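Local coordinates for putative nitroreductase (Thermotoga maritima, PDB 1VKW), which is a putative nitroreductase related to FMN-dependent enzymes and probably acts as an oxidoreductase, at residues Ile49-Trp55 with Val78-Gly84; Arg125-Pro129 with Leu159-Pro163; Phe198-Val203 with Leu214-Pro218. All coordinates share one frame; numbering follows the deposited sequence.

Contact 1: Ile49-Trp55 with Val78-Gly84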
loop_
_atom_site.group_PDB
_atom_site.type_symbol
_atom_site.label_atom_id
_atom_site.label_comp_id
_atom_site.label_asym_id
_atom_site.label_seq_id
_atom_site.Cartn_x
_atom_site.Cartn_y
_atom_site.Cartn_z
ATOM N N ILE A 49 -1.898 -13.103 1.792
ATOM C CA ILE A 49 -1.860 -13.800 3.067
ATOM C C ILE A 49 -2.563 -15.159 2.968
ATOM O O ILE A 49 -2.017 -16.177 3.409
ATOM C CB ILE A 49 -2.508 -12.929 4.163
ATOM C CG1 ILE A 49 -1.717 -11.629 4.345
ATOM C CG2 ILE A 49 -2.573 -13.681 5.484
ATOM C CD1 ILE A 49 -2.511 -10.513 4.996
ATOM N N THR A 50 -3.774 -15.158 2.407
ATOM C CA THR A 50 -4.595 -16.367 2.281
ATOM C C THR A 50 -4.930 -16.656 0.824
ATOM O O THR A 50 -4.610 -17.732 0.308
ATOM C CB THR A 50 -5.899 -16.213 3.108
ATOM O OG1 THR A 50 -5.589 -16.290 4.508
ATOM C CG2 THR A 50 -6.849 -17.365 2.888
ATOM N N LYS A 51 -5.597 -15.704 0.175
ATOM C CA LYS A 51 -6.017 -15.868 -1.203
ATOM C C LYS A 51 -5.812 -14.581 -1.990
ATOM O O LYS A 51 -5.976 -13.483 -1.459
ATOM C CB LYS A 51 -7.480 -16.335 -1.273
ATOM C CG LYS A 51 -8.521 -15.224 -1.381
ATOM C CD LYS A 51 -9.930 -15.767 -1.214
ATOM C CE LYS A 51 -10.982 -14.672 -1.379
ATOM N NZ LYS A 51 -11.097 -14.203 -2.788
ATOM N N LYS A 52 -5.445 -14.741 -3.261
ATOM C CA LYS A 52 -5.262 -13.620 -4.174
ATOM C C LYS A 52 -6.636 -13.172 -4.619
ATOM O O LYS A 52 -7.439 -13.990 -5.053
ATOM C CB LYS A 52 -4.430 -14.048 -5.390
ATOM C CG LYS A 52 -4.103 -12.921 -6.372
ATOM C CD LYS A 52 -3.318 -13.419 -7.595
ATOM C CE LYS A 52 -4.198 -14.188 -8.577
ATOM N NZ LYS A 52 -3.492 -14.539 -9.859
ATOM N N LEU A 53 -6.914 -11.881 -4.514
ATOM C CA LEU A 53 -8.200 -11.350 -4.964
ATOM C C LEU A 53 -8.266 -11.247 -6.479
ATOM O O LEU A 53 -7.263 -11.418 -7.164
ATOM C CB LEU A 53 -8.472 -9.990 -4.321
ATOM C CG LEU A 53 -8.577 -10.030 -2.793
ATOM C CD1 LEU A 53 -8.964 -8.662 -2.287
ATOM C CD2 LEU A 53 -9.574 -11.082 -2.306
ATOM N N ASP A 54 -9.469 -10.992 -6.988
ATOM C CA ASP A 54 -9.717 -10.885 -8.420
ATOM C C ASP A 54 -9.732 -9.410 -8.818
ATOM O O ASP A 54 -10.788 -8.777 -8.890
ATOM C CB ASP A 54 -11.046 -11.567 -8.767
ATOM C CG ASP A 54 -11.267 -11.703 -10.255
ATOM O OD1 ASP A 54 -10.384 -11.289 -11.037
ATOM O OD2 ASP A 54 -12.301 -12.218 -10.733
ATOM N N TRP A 55 -8.548 -8.864 -9.075
ATOM C CA TRP A 55 -8.420 -7.438 -9.351
ATOM C C TRP A 55 -8.885 -7.079 -10.760
ATOM O O TRP A 55 -8.614 -7.793 -11.737
ATOM C CB TRP A 55 -6.995 -6.948 -9.080
ATOM C CG TRP A 55 -6.686 -6.991 -7.626
ATOM C CD1 TRP A 55 -5.998 -7.959 -6.963
ATOM C CD2 TRP A 55 -7.105 -6.046 -6.637
ATOM N NE1 TRP A 55 -5.935 -7.660 -5.623
ATOM C CE2 TRP A 55 -6.614 -6.492 -5.394
ATOM C CE3 TRP A 55 -7.844 -4.853 -6.675
ATOM C CZ2 TRP A 55 -6.832 -5.792 -4.199
ATOM C CZ3 TRP A 55 -8.053 -4.153 -5.488
ATOM C CH2 TRP A 55 -7.552 -4.630 -4.268
ATOM N N VAL A 78 -8.500 -7.147 5.327
ATOM C CA VAL A 78 -7.034 -7.002 5.481
ATOM C C VAL A 78 -6.352 -7.387 4.163
ATOM O O VAL A 78 -5.451 -6.687 3.695
ATOM C CB VAL A 78 -6.488 -7.840 6.676
ATOM C CG1 VAL A 78 -4.972 -7.866 6.701
ATOM C CG2 VAL A 78 -6.980 -7.284 7.979
ATOM N N GLU A 79 -6.809 -8.490 3.566
ATOM C CA GLU A 79 -6.339 -8.951 2.264
ATOM C C GLU A 79 -6.499 -7.868 1.211
ATOM O O GLU A 79 -5.577 -7.618 0.436
ATOM C CB GLU A 79 -7.121 -10.212 1.832
ATOM C CG GLU A 79 -6.451 -11.028 0.737
ATOM C CD GLU A 79 -5.192 -11.724 1.227
ATOM O OE1 GLU A 79 -5.311 -12.741 1.947
ATOM O OE2 GLU A 79 -4.088 -11.256 0.892
ATOM N N TYR A 80 -7.677 -7.239 1.180
ATOM C CA TYR A 80 -7.958 -6.162 0.226
ATOM C C TYR A 80 -6.967 -5.002 0.392
ATOM O O TYR A 80 -6.357 -4.549 -0.580
ATOM C CB TYR A 80 -9.410 -5.675 0.357
ATOM C CG TYR A 80 -9.887 -4.896 -0.858
ATOM C CD1 TYR A 80 -10.498 -5.542 -1.924
ATOM C CD2 TYR A 80 -9.697 -3.519 -0.955
ATOM C CE1 TYR A 80 -10.918 -4.842 -3.046
ATOM C CE2 TYR A 80 -10.125 -2.806 -2.081
ATOM C CZ TYR A 80 -10.730 -3.478 -3.124
ATOM O OH TYR A 80 -11.153 -2.793 -4.248
ATOM N N GLY A 81 -6.787 -4.547 1.628
ATOM C CA GLY A 81 -5.806 -3.510 1.931
ATOM C C GLY A 81 -4.383 -3.915 1.594
ATOM O O GLY A 81 -3.637 -3.141 1.007
ATOM N N PHE A 82 -4.024 -5.150 1.938
ATOM C CA PHE A 82 -2.665 -5.668 1.737
ATOM C C PHE A 82 -2.292 -5.739 0.249
ATOM O O PHE A 82 -1.249 -5.227 -0.169
ATOM C CB PHE A 82 -2.550 -7.046 2.401
ATOM C CG PHE A 82 -1.150 -7.607 2.417
ATOM C CD1 PHE A 82 -0.167 -7.045 3.234
ATOM C CD2 PHE A 82 -0.813 -8.698 1.621
ATOM C CE1 PHE A 82 1.131 -7.567 3.257
ATOM C CE2 PHE A 82 0.483 -9.216 1.632
ATOM C CZ PHE A 82 1.458 -8.647 2.453
ATOM N N GLN A 83 -3.165 -6.343 -0.551
ATOM C CA GLN A 83 -2.920 -6.458 -1.984
ATOM C C GLN A 83 -3.102 -5.127 -2.692
ATOM O O GLN A 83 -2.336 -4.796 -3.594
ATOM C CB GLN A 83 -3.822 -7.529 -2.602
ATOM C CG GLN A 83 -3.430 -8.932 -2.190
ATOM C CD GLN A 83 -4.415 -9.986 -2.657
ATOM O OE1 GLN A 83 -4.957 -9.902 -3.758
ATOM N NE2 GLN A 83 -4.646 -10.985 -1.817
ATOM N N GLY A 84 -4.122 -4.379 -2.281
ATOM C CA GLY A 84 -4.439 -3.080 -2.860
ATOM C C GLY A 84 -3.318 -2.058 -2.721
ATOM O O GLY A 84 -3.022 -1.325 -3.664
#
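Trp55 and Tyr80 meet at one end of the contact, where CH2 of the indole sits 3.5 Å above the centre of the Tyr80 ring, the two planes being 42° apart. Beside them Leu53 CD1 is the bump that fills the angle between the Tyr80 ring and its own backbone: it presses on Tyr80 CD1 at 3.5 Å and also touches Tyr80 CA. CZ2 of the indole lies 3.6 Å from Gly84 N, against a residue with no side chain to hold it off. At the other end Ile49 enters the hollow between Phe82 and Val78. Its CD1 lies over one face of the Phe82 ring, offset toward the rim, and meets Val78 CG1 at 4.0 Å.

Between these apolar ends, Gln83 and Glu79 reach into the curve of the loop and take up its backbone polar groups. Gln83 NE2 donates to Lys51 O at 2.9 Å and also to Glu79 OE2, which ties the two side chains together. Gln83 OE1 accepts Leu53 N at 2.9 Å, in the carbonyl plane and on a lone pair. The same oxygen takes the indole NE1 of Trp55 at 3.1 Å. A bend at chi2 (70°) turns the Glu79 carboxylate to the loop, where OE2 receives Ile49 N at 3.0 Å on its syn lone pair and OE1 receives Thr50 N. Replacing Gln83 by an alanine would probably leave Lys51 O, Leu53 N and the Trp55 indole without these partners and free the indole to shift.

The loop, which runs from helix 35-43 to strand 56-58, is thus laid across helix 74-93. Ile49 and Phe82 also touch Leu187 of helix 180-198, whereas Trp55 packs on Ile66 of strand 64-67 and Tyr80 OH bonds to Tyr111 O and Ala68 N.

Contact 2: Arg125-Pro129 with Leu159-Pro163. With SO4 (sulfate ion), chain C.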
loop_
_atom_site.group_PDB
_atom_site.type_symbol
_atom_site.label_atom_id
_atom_site.label_comp_id
_atom_site.label_asym_id
_atom_site.label_seq_id
_atom_site.Cartn_x
_atom_site.Cartn_y
_atom_site.Cartn_z
ATOM N N ARG A 125 1.955 16.243 4.053
ATOM C CA ARG A 125 1.768 14.969 4.730
ATOM C C ARG A 125 1.596 15.239 6.200
ATOM O O ARG A 125 2.517 15.713 6.861
ATOM C CB ARG A 125 2.968 14.062 4.518
ATOM C CG ARG A 125 2.614 12.590 4.364
ATOM C CD ARG A 125 3.548 11.931 3.395
ATOM N NE ARG A 125 3.048 10.714 2.790
ATOM C CZ ARG A 125 3.729 10.023 1.888
ATOM N NH1 ARG A 125 4.914 10.446 1.480
ATOM N NH2 ARG A 125 3.236 8.905 1.389
ATOM N N LYS A 126 0.407 14.956 6.701
ATOM C CA LYS A 126 0.138 15.113 8.114
ATOM C C LYS A 126 0.059 13.739 8.722
ATOM O O LYS A 126 -0.741 12.907 8.304
ATOM C CB LYS A 126 -1.155 15.888 8.332
ATOM C CG LYS A 126 -1.047 17.353 7.921
ATOM C CD LYS A 126 -2.306 18.133 8.301
ATOM C CE LYS A 126 -2.028 19.602 8.527
ATOM N NZ LYS A 126 -3.081 20.197 9.408
ATOM N N ARG A 127 0.908 13.505 9.714
ATOM C CA ARG A 127 0.858 12.279 10.476
ATOM C C ARG A 127 1.127 12.620 11.914
ATOM O O ARG A 127 1.881 13.565 12.227
ATOM C CB ARG A 127 1.895 11.259 9.988
ATOM C CG ARG A 127 1.634 10.660 8.619
ATOM C CD ARG A 127 0.397 9.801 8.515
ATOM N NE ARG A 127 0.294 9.167 7.195
ATOM C CZ ARG A 127 -0.131 9.772 6.085
ATOM N NH1 ARG A 127 -0.535 11.036 6.096
ATOM N NH2 ARG A 127 -0.161 9.096 4.945
ATOM N N ARG A 128 0.511 11.839 12.789
ATOM C CA ARG A 128 0.767 11.948 14.213
ATOM C C ARG A 128 2.196 11.465 14.474
ATOM O O ARG A 128 2.773 10.738 13.644
ATOM C CB ARG A 128 -0.267 11.137 14.992
ATOM C CG ARG A 128 -1.686 11.653 14.761
ATOM C CD ARG A 128 -2.710 11.166 15.775
ATOM N NE ARG A 128 -2.901 9.731 15.689
ATOM C CZ ARG A 128 -3.829 9.128 14.950
ATOM N NH1 ARG A 128 -4.675 9.826 14.196
ATOM N NH2 ARG A 128 -3.900 7.805 14.965
ATOM N N PRO A 129 2.766 11.858 15.613
ATOM C CA PRO A 129 4.145 11.484 15.952
ATOM C C PRO A 129 4.364 9.973 16.022
ATOM O O PRO A 129 3.496 9.232 16.474
ATOM C CB PRO A 129 4.355 12.126 17.324
ATOM C CG PRO A 129 3.352 13.188 17.400
ATOM C CD PRO A 129 2.162 12.706 16.649
ATOM N N LEU A 159 -9.893 8.468 5.793
ATOM C CA LEU A 159 -10.006 9.756 6.503
ATOM C C LEU A 159 -8.753 10.178 7.295
ATOM O O LEU A 159 -8.850 10.987 8.217
ATOM C CB LEU A 159 -11.226 9.746 7.443
ATOM C CG LEU A 159 -12.602 9.570 6.806
ATOM C CD1 LEU A 159 -13.696 9.799 7.851
ATOM C CD2 LEU A 159 -12.783 10.517 5.630
ATOM N N ASN A 160 -7.586 9.667 6.896
ATOM C CA ASN A 160 -6.325 9.867 7.623
ATOM C C ASN A 160 -6.388 9.572 9.126
ATOM O O ASN A 160 -5.688 10.185 9.941
ATOM C CB ASN A 160 -5.752 11.271 7.386
ATOM C CG ASN A 160 -4.250 11.341 7.662
ATOM O OD1 ASN A 160 -3.527 10.362 7.469
ATOM N ND2 ASN A 160 -3.780 12.497 8.129
ATOM N N ARG A 161 -7.183 8.585 9.503
ATOM C CA ARG A 161 -7.323 8.320 10.925
ATOM C C ARG A 161 -6.156 7.536 11.491
ATOM O O ARG A 161 -6.006 7.503 12.704
ATOM C CB ARG A 161 -8.640 7.657 11.249
ATOM C CG ARG A 161 -8.825 6.282 10.707
ATOM C CD ARG A 161 -10.287 5.880 10.729
ATOM N NE ARG A 161 -10.584 4.829 9.768
ATOM C CZ ARG A 161 -11.806 4.433 9.448
ATOM N NH1 ARG A 161 -12.865 4.974 10.027
ATOM N NH2 ARG A 161 -11.962 3.474 8.555
ATOM N N GLN A 162 -5.351 6.911 10.624
ATOM C CA GLN A 162 -4.060 6.308 11.005
ATOM C C GLN A 162 -4.261 5.322 12.148
ATOM O O GLN A 162 -3.658 5.470 13.212
ATOM C CB GLN A 162 -3.061 7.396 11.421
ATOM C CG GLN A 162 -2.763 8.434 10.362
ATOM C CD GLN A 162 -2.262 9.756 10.943
ATOM O OE1 GLN A 162 -1.159 9.827 11.502
ATOM N NE2 GLN A 162 -3.048 10.807 10.772
ATOM N N PRO A 163 -5.121 4.324 11.930
ATOM C CA PRO A 163 -5.653 3.504 13.021
ATOM C C PRO A 163 -4.738 2.336 13.453
ATOM O O PRO A 163 -5.211 1.210 13.589
ATOM C CB PRO A 163 -6.964 2.973 12.418
ATOM C CG PRO A 163 -6.661 2.825 10.946
ATOM C CD PRO A 163 -5.661 3.905 10.614
HETATM S S SO4 C . -2.033 11.029 2.183
HETATM O O1 SO4 C . -3.062 11.618 3.024
HETATM O O2 SO4 C . -0.778 11.022 2.904
HETATM O O3 SO4 C . -2.454 9.689 1.818
HETATM O O4 SO4 C . -1.857 11.836 0.974
#
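Arg128 and Gln162 join two irregular surface loops of what is probably a nitroreductase-like fold, consistent with the FMN-dependent clan of its family. One loop leads into helix 130-133 and the other into strand 165-168; side-chain amides and guanidinium groups bond to backbone carbonyls and to one backbone N-H.

Gln162 can be followed outward. Its CB lies 3.7 Å from Arg128 NH2, and CG comes within 3.9 Å of Arg127 CD. Beyond CG the chain is extended. CD meets Arg127 CD at 3.6 Å and faces the Arg128 guanidinium, offset toward its rim, the amide plane being only 19° from that of the guanidinium. At the tip OE1 touches Arg127 CD, lies 3.3 Å from Arg127 CA and accepts Arg128 N at 2.9 Å, on a lone pair and nearly straight (168° at the hydrogen), while NE2 turns back to donate to Asn160 O. Both ends of the amide are therefore engaged, which fixes its rotation.

Arg128 answers with an end-on grip, NH1 and NH2 both donating to Arg161 O from the same face of the carbonyl plane. Lys126 O is held from its two opposite faces, by Asn160 ND2 at 3.1 Å and by Arg127 NH1.

Bent at chi2 (-65°), Arg127 also brings its guanidinium to a sulfate ion, probably from the crystallisation liquor, which Arg22 and Ser24 bind as well. Arg127 NE and NH2 also bond to Ile153 O and Leu154 O. Asn160 OD1 lies over one face of this guanidinium, and at the edge sulfate O2 accepts from Arg127 NH2 at 2.9 Å and from NH1 at 3.2 Å.

Contact 3: Phe198-Val203 with Leu214-Pro218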
loop_
_atom_site.group_PDB
_atom_site.type_symbol
_atom_site.label_atom_id
_atom_site.label_comp_id
_atom_site.label_asym_id
_atom_site.label_seq_id
_atom_site.Cartn_x
_atom_site.Cartn_y
_atom_site.Cartn_z
ATOM N N PHE A 198 15.987 -6.836 4.871
ATOM C CA PHE A 198 16.577 -8.091 5.335
ATOM C C PHE A 198 16.935 -9.001 4.192
ATOM O O PHE A 198 17.651 -9.984 4.389
ATOM C CB PHE A 198 15.650 -8.781 6.351
ATOM C CG PHE A 198 15.559 -8.046 7.656
ATOM C CD1 PHE A 198 16.626 -8.075 8.551
ATOM C CD2 PHE A 198 14.443 -7.280 7.974
ATOM C CE1 PHE A 198 16.567 -7.379 9.738
ATOM C CE2 PHE A 198 14.382 -6.594 9.159
ATOM C CZ PHE A 198 15.449 -6.637 10.048
ATOM N N LYS A 199 16.469 -8.649 2.990
ATOM C CA LYS A 199 16.689 -9.433 1.781
ATOM C C LYS A 199 16.192 -10.871 1.954
ATOM O O LYS A 199 16.748 -11.803 1.378
ATOM C CB LYS A 199 18.174 -9.396 1.353
ATOM C CG LYS A 199 18.692 -7.992 0.982
ATOM C CD LYS A 199 18.126 -7.523 -0.358
ATOM C CE LYS A 199 18.738 -6.210 -0.819
ATOM N NZ LYS A 199 17.932 -5.028 -0.430
ATOM N N ARG A 200 15.147 -11.032 2.759
ATOM C CA ARG A 200 14.478 -12.315 2.949
ATOM C C ARG A 200 12.980 -12.056 2.858
ATOM O O ARG A 200 12.525 -10.930 3.026
ATOM C CB ARG A 200 14.786 -12.908 4.331
ATOM C CG ARG A 200 16.257 -12.977 4.724
ATOM C CD ARG A 200 16.968 -14.217 4.268
ATOM N NE ARG A 200 16.465 -15.404 4.954
ATOM C CZ ARG A 200 16.768 -16.653 4.618
ATOM N NH1 ARG A 200 17.574 -16.902 3.593
ATOM N NH2 ARG A 200 16.256 -17.660 5.308
ATOM N N GLU A 201 12.221 -13.117 2.647
ATOM C CA GLU A 201 10.770 -13.060 2.633
ATOM C C GLU A 201 10.189 -13.063 4.061
ATOM O O GLU A 201 10.226 -14.104 4.713
ATOM C CB GLU A 201 10.276 -14.297 1.868
ATOM C CG GLU A 201 8.789 -14.332 1.593
ATOM C CD GLU A 201 8.365 -13.315 0.550
ATOM O OE1 GLU A 201 9.232 -12.579 0.018
ATOM O OE2 GLU A 201 7.153 -13.253 0.265
ATOM N N PRO A 202 9.636 -11.949 4.559
ATOM C CA PRO A 202 9.000 -11.959 5.889
ATOM C C PRO A 202 7.796 -12.893 5.909
ATOM O O PRO A 202 7.172 -13.110 4.864
ATOM C CB PRO A 202 8.553 -10.500 6.088
ATOM C CG PRO A 202 9.344 -9.719 5.097
ATOM C CD PRO A 202 9.540 -10.621 3.935
ATOM N N VAL A 203 7.492 -13.461 7.073
ATOM C CA VAL A 203 6.320 -14.313 7.228
ATOM C C VAL A 203 5.254 -13.523 7.969
ATOM O O VAL A 203 5.538 -12.923 9.000
ATOM C CB VAL A 203 6.639 -15.606 8.017
ATOM C CG1 VAL A 203 5.375 -16.445 8.247
ATOM C CG2 VAL A 203 7.693 -16.411 7.287
ATOM N N LEU A 214 4.572 -9.656 11.662
ATOM C CA LEU A 214 5.524 -9.938 10.626
ATOM C C LEU A 214 6.750 -10.544 11.281
ATOM O O LEU A 214 7.383 -9.900 12.115
ATOM C CB LEU A 214 5.909 -8.627 9.949
ATOM C CG LEU A 214 6.344 -8.661 8.501
ATOM C CD1 LEU A 214 5.187 -9.123 7.629
ATOM C CD2 LEU A 214 6.808 -7.255 8.105
ATOM N N ILE A 215 7.074 -11.783 10.932
ATOM C CA ILE A 215 8.355 -12.342 11.336
ATOM C C ILE A 215 9.382 -11.775 10.341
ATOM O O ILE A 215 9.383 -12.126 9.166
ATOM C CB ILE A 215 8.342 -13.878 11.358
ATOM C CG1 ILE A 215 7.248 -14.387 12.308
ATOM C CG2 ILE A 215 9.676 -14.407 11.837
ATOM C CD1 ILE A 215 6.974 -15.872 12.182
ATOM N N LEU A 216 10.241 -10.897 10.839
ATOM C CA LEU A 216 11.035 -10.004 9.999
ATOM C C LEU A 216 12.162 -10.673 9.242
ATOM O O LEU A 216 12.345 -10.415 8.058
ATOM C CB LEU A 216 11.617 -8.873 10.854
ATOM C CG LEU A 216 10.538 -7.935 11.408
ATOM C CD1 LEU A 216 11.090 -7.111 12.559
ATOM C CD2 LEU A 216 9.984 -7.052 10.318
ATOM N N ASN A 217 12.936 -11.504 9.930
ATOM C CA ASN A 217 14.141 -12.095 9.318
ATOM C C ASN A 217 14.064 -13.606 9.448
ATOM O O ASN A 217 14.825 -14.207 10.202
ATOM C CB ASN A 217 15.385 -11.535 10.011
ATOM C CG ASN A 217 16.662 -11.781 9.236
ATOM O OD1 ASN A 217 16.655 -11.973 8.020
ATOM N ND2 ASN A 217 17.787 -11.743 9.949
ATOM N N PRO A 218 13.107 -14.221 8.749
ATOM C CA PRO A 218 12.848 -15.642 8.918
ATOM C C PRO A 218 13.873 -16.495 8.186
ATOM O O PRO A 218 13.923 -16.472 6.954
ATOM C CB PRO A 218 11.455 -15.819 8.316
ATOM C CG PRO A 218 11.358 -14.769 7.291
ATOM C CD PRO A 218 12.223 -13.626 7.731
ATOM O OXT PRO A 218 14.674 -17.209 8.800
HETATM O O HOH W 1 18.712 -11.158 6.601
#
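Val203 and Ile215 form an antiparallel hydrogen-bonded pair where the edge strand 203-207 of a four-stranded antiparallel sheet begins beside the end of strand 211-215. Val203 N donates to Ile215 O at 3.1 Å, and Ile215 N returns a bond to Val203 O at 2.7 Å; each donor lies in the plane of the carbonyl it meets. Their side chains share one face of the sheet, with the CB atoms 4.1 Å apart.

The close-packed part continues from this pair toward helices 180-198 and 143-153. Pro202 CB rests 3.8 Å from Leu214 CG, and its ring also touches Tyr191 and Ala194 of the first helix. Leu216 CB meets the ring of Phe198 at CE2, at 4.0 Å, and the Leu216 side chain also touches Ala194, Ile145 and Ile148. Leu216 O is buried here, near Phe198 CD2, and has no hydrogen-bonding partner in the model.

The outer side is polar and looser. Asn217 places CB over one face of the Phe198 ring, its amide plane 27° from the ring plane, and its OD1 touches Arg200 CG at 3.5 Å. A water donates to both Asn217 OD1 and Phe198 O, linking the end of helix 180-198 to the chain terminus. Pro218, the last residue, sets CB against Val203 CG2, and Arg200 reaches its carboxylate. Bends at chi2 (-87°) and chi3 (-67°) bring the edge of the guanidinium to the terminus, where the bond from NE is weak and the salt bridge to OXT is long. The firmer bond runs from Arg200 NH2 to a lone pair of Pro218 O, 3.1 Å away in the plane of the terminal carboxylate.

The three contacts follow one another along the chain without touching, contacts 1 and 3 coming nearest, with about 6 Å between their closest atoms. Contacts 1 and 3 are partly buried and share a neighbour in helix 180-198, which packs on Ile49 and Phe82 in one and leads directly into the loop of the other. Contact 2 lies at the surface and buries about half as much area as either. Chemistry follows place: helix side chains grip a loop backbone between apolar patches in contact 1, arginines and amides dominate beside a sulfate in contact 2, and strand pairing gives way to a charged chain end in contact 3.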